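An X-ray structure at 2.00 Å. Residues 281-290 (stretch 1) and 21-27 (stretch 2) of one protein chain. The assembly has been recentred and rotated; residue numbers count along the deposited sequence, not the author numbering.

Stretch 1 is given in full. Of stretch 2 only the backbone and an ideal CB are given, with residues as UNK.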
# COMPACT_ATOMS: atom_id res chain seq x y z
N ARG A 281 -16.71 10.87 4.02
CA ARG A 281 -17.80 9.91 4.03
C ARG A 281 -17.46 8.59 4.76
O ARG A 281 -18.30 8.02 5.45
CB ARG A 281 -18.22 9.64 2.60
CG ARG A 281 -19.46 8.80 2.49
CD ARG A 281 -20.71 9.52 3.02
NE ARG A 281 -21.78 8.54 3.06
CZ ARG A 281 -21.98 7.67 4.04
NH1 ARG A 281 -21.20 7.65 5.13
NH2 ARG A 281 -22.98 6.80 3.93
N ILE A 282 -16.25 8.09 4.57
CA ILE A 282 -15.80 6.89 5.25
C ILE A 282 -15.72 7.13 6.76
O ILE A 282 -16.06 6.25 7.50
CB ILE A 282 -14.41 6.42 4.75
CG1 ILE A 282 -14.45 6.00 3.27
CG2 ILE A 282 -13.79 5.30 5.61
CD1 ILE A 282 -13.03 5.62 2.71
N ALA A 283 -15.28 8.33 7.20
CA ALA A 283 -15.16 8.65 8.63
C ALA A 283 -16.53 8.57 9.27
O ALA A 283 -16.68 8.01 10.34
CB ALA A 283 -14.53 10.06 8.88
N GLU A 284 -17.53 9.10 8.58
CA GLU A 284 -18.93 9.04 9.03
C GLU A 284 -19.46 7.59 9.15
O GLU A 284 -20.16 7.22 10.12
CB GLU A 284 -19.78 9.82 8.04
CG GLU A 284 -19.59 11.31 8.08
CD GLU A 284 -20.51 12.05 7.09
OE1 GLU A 284 -20.54 11.65 5.91
OE2 GLU A 284 -21.21 13.01 7.49
N TYR A 285 -19.14 6.78 8.15
CA TYR A 285 -19.49 5.38 8.15
C TYR A 285 -18.84 4.64 9.35
O TYR A 285 -19.51 3.94 10.08
CB TYR A 285 -19.11 4.75 6.82
CG TYR A 285 -19.42 3.29 6.77
CD1 TYR A 285 -20.65 2.82 6.33
CD2 TYR A 285 -18.48 2.37 7.20
CE1 TYR A 285 -20.91 1.47 6.32
CE2 TYR A 285 -18.73 1.05 7.19
CZ TYR A 285 -19.93 0.60 6.75
OH TYR A 285 -20.14 -0.74 6.78
N VAL A 286 -17.55 4.84 9.54
CA VAL A 286 -16.82 4.29 10.68
C VAL A 286 -17.39 4.70 12.05
O VAL A 286 -17.51 3.86 12.90
CB VAL A 286 -15.31 4.67 10.54
CG1 VAL A 286 -14.52 4.52 11.84
CG2 VAL A 286 -14.75 3.82 9.44
N ARG A 287 -17.71 5.99 12.25
CA ARG A 287 -18.27 6.46 13.52
C ARG A 287 -19.59 5.80 13.78
O ARG A 287 -19.92 5.48 14.92
CB ARG A 287 -18.46 7.99 13.52
CG ARG A 287 -19.04 8.56 14.81
CD ARG A 287 -18.83 10.09 14.91
NE ARG A 287 -18.94 10.67 13.59
CZ ARG A 287 -18.05 11.46 13.01
NH1 ARG A 287 -16.96 11.88 13.64
NH2 ARG A 287 -18.29 11.87 11.79
N ARG A 288 -20.38 5.65 12.74
CA ARG A 288 -21.68 4.97 12.88
C ARG A 288 -21.59 3.45 13.09
O ARG A 288 -22.58 2.81 13.50
CB ARG A 288 -22.52 5.25 11.65
CG ARG A 288 -22.97 6.69 11.52
CD ARG A 288 -23.46 6.95 10.10
NE ARG A 288 -23.83 8.34 9.88
CZ ARG A 288 -23.91 8.92 8.68
NH1 ARG A 288 -23.68 8.22 7.56
NH2 ARG A 288 -24.24 10.21 8.58
N GLY A 289 -20.44 2.86 12.80
CA GLY A 289 -20.25 1.43 12.94
C GLY A 289 -19.65 1.01 14.26
O GLY A 289 -19.63 -0.17 14.56
N VAL A 290 -19.16 1.96 15.06
CA VAL A 290 -18.55 1.64 16.35
C VAL A 290 -19.61 1.39 17.42
O VAL A 290 -20.53 2.21 17.59
CB VAL A 290 -17.61 2.78 16.86
CG1 VAL A 290 -17.22 2.55 18.34
CG2 VAL A 290 -16.37 2.88 15.98
OXT VAL A 290 -19.54 0.38 18.13
N UNK A 21 -8.17 16.37 16.08
CA UNK A 21 -9.37 16.31 16.89
C UNK A 21 -9.75 14.88 17.27
O UNK A 21 -8.90 14.06 17.53
CB UNK A 21 -10.53 16.97 16.14
N UNK A 22 -11.05 14.62 17.31
CA UNK A 22 -11.60 13.31 17.68
C UNK A 22 -10.94 12.26 16.84
O UNK A 22 -10.85 12.43 15.62
CB UNK A 22 -13.12 13.26 17.51
N UNK A 23 -10.40 11.21 17.47
CA UNK A 23 -9.92 10.05 16.72
C UNK A 23 -11.08 9.08 16.37
O UNK A 23 -12.09 9.03 17.09
CB UNK A 23 -8.85 9.32 17.53
N UNK A 24 -10.93 8.35 15.25
CA UNK A 24 -11.85 7.24 14.84
C UNK A 24 -10.99 6.05 14.49
O UNK A 24 -9.82 6.24 14.12
CB UNK A 24 -12.74 7.63 13.66
N UNK A 25 -11.52 4.82 14.54
CA UNK A 25 -10.67 3.66 14.17
C UNK A 25 -10.57 3.41 12.65
O UNK A 25 -11.00 2.37 12.14
CB UNK A 25 -11.22 2.40 14.84
N UNK A 26 -10.04 4.40 11.97
CA UNK A 26 -9.71 4.35 10.56
C UNK A 26 -8.21 4.50 10.51
O UNK A 26 -7.65 5.57 10.81
CB UNK A 26 -10.43 5.42 9.74
N UNK A 27 -7.53 3.42 10.14
CA UNK A 27 -6.06 3.42 10.10
C UNK A 27 -5.69 3.14 8.64
O UNK A 27 -6.17 2.16 8.07
CB UNK A 27 -5.45 2.39 11.05

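Position 21 lies beyond the reach of the helix of stretch 1. Nothing in stretch 1 excludes a side chain, and an ideal CB would have room, but phi -110° and psi -143° lie outside the usual beta region and suit glycine best. The deposited residue is Gly21, which makes no contact with stretch 1.

At position 22 CA-to-CB points toward stretch 1, yet nothing of the helix lies within 5.5 Å of the ideal CB. A short side chain would stop in open space; a long one could approach the guanidinium of Arg287, whose positive charge invites an acid, or a neutral acceptor such as glutamine. The residue is Glu22. With chi1 and chi2 both t, it extends far enough for a salt bridge, Arg287 NH1 to Glu22 OE1 at 3.0 Å, and NH1 of Arg287 also gives a weak hydrogen bond to OE2 of Glu22 at 3.3 Å.

Position 23 is out of reach, and stretch 1 sets no requirement there. Ala23 occupies it.

Position 24 directs its CB toward the helix, with the ideal CB 4.0 Å from Val286 CG1 and 5.2 Å from Ala283 O. The methyls of Ala283 and Val286 and the aliphatic start of Arg287 offer an apolar surface, suited to leucine, isoleucine or methionine. Leu24, with chi1 m and chi2 t, has more of its own surface covered by stretch 1 (78 Å²) than any other residue of stretch 2. Its CD1 lies 3.7 Å from Ala283 CB and also sits over one face of the Arg287 guanidinium, while its CD2 is 3.8 Å from Arg287 CB. The arginine thus packs against leucine while its edge meets the acid.

At position 25 CA-to-CB runs sideways. Phi of -82° is compatible with proline, and the nearby Val286 and Val290 methyls favour a compact apolar group; valine would also be plausible. Pro25 places CD 3.5 Å from Val286 CG1 and CG 3.7 Å from Val290 CG2, so its ring touches both valines.

Position 26 begins the strand and again points toward the helix. Its ideal CB is 4.6 Å from Val286 CG2 and 5.3 Å from Ile282 CG2, leaving space for a branched or flexible aliphatic chain: leucine, isoleucine, valine or methionine. The residue is Leu26, whose chi1 t and chi2 p bring CD1 to 3.9 Å from Ile282 CG2, extending the apolar contact to an earlier helical turn.

Position 27 continues the strand beyond reach of stretch 1. Its extended backbone suits beta-branched residues, and Val27 is found there.

Stretch 2 (21-27) GEALPLV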
# COMPACT_ATOMS: atom_id res chain seq x y z
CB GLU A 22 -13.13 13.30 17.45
CG GLU A 22 -13.79 11.92 17.20
CD GLU A 22 -15.20 12.00 16.60
OE1 GLU A 22 -15.59 13.08 16.06
OE2 GLU A 22 -15.93 10.96 16.67
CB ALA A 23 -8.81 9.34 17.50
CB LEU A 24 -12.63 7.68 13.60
CG LEU A 24 -13.72 8.74 13.85
CD1 LEU A 24 -14.25 9.30 12.50
CD2 LEU A 24 -14.87 8.14 14.67
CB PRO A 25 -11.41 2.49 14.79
CG PRO A 25 -12.88 2.91 14.78
CD PRO A 25 -12.89 4.42 14.93
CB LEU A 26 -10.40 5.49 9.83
CG LEU A 26 -9.98 5.61 8.36
CD1 LEU A 26 -10.55 4.48 7.57
CD2 LEU A 26 -10.41 7.00 7.84
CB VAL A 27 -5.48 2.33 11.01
CG1 VAL A 27 -3.93 2.24 10.89
CG2 VAL A 27 -5.91 2.57 12.43
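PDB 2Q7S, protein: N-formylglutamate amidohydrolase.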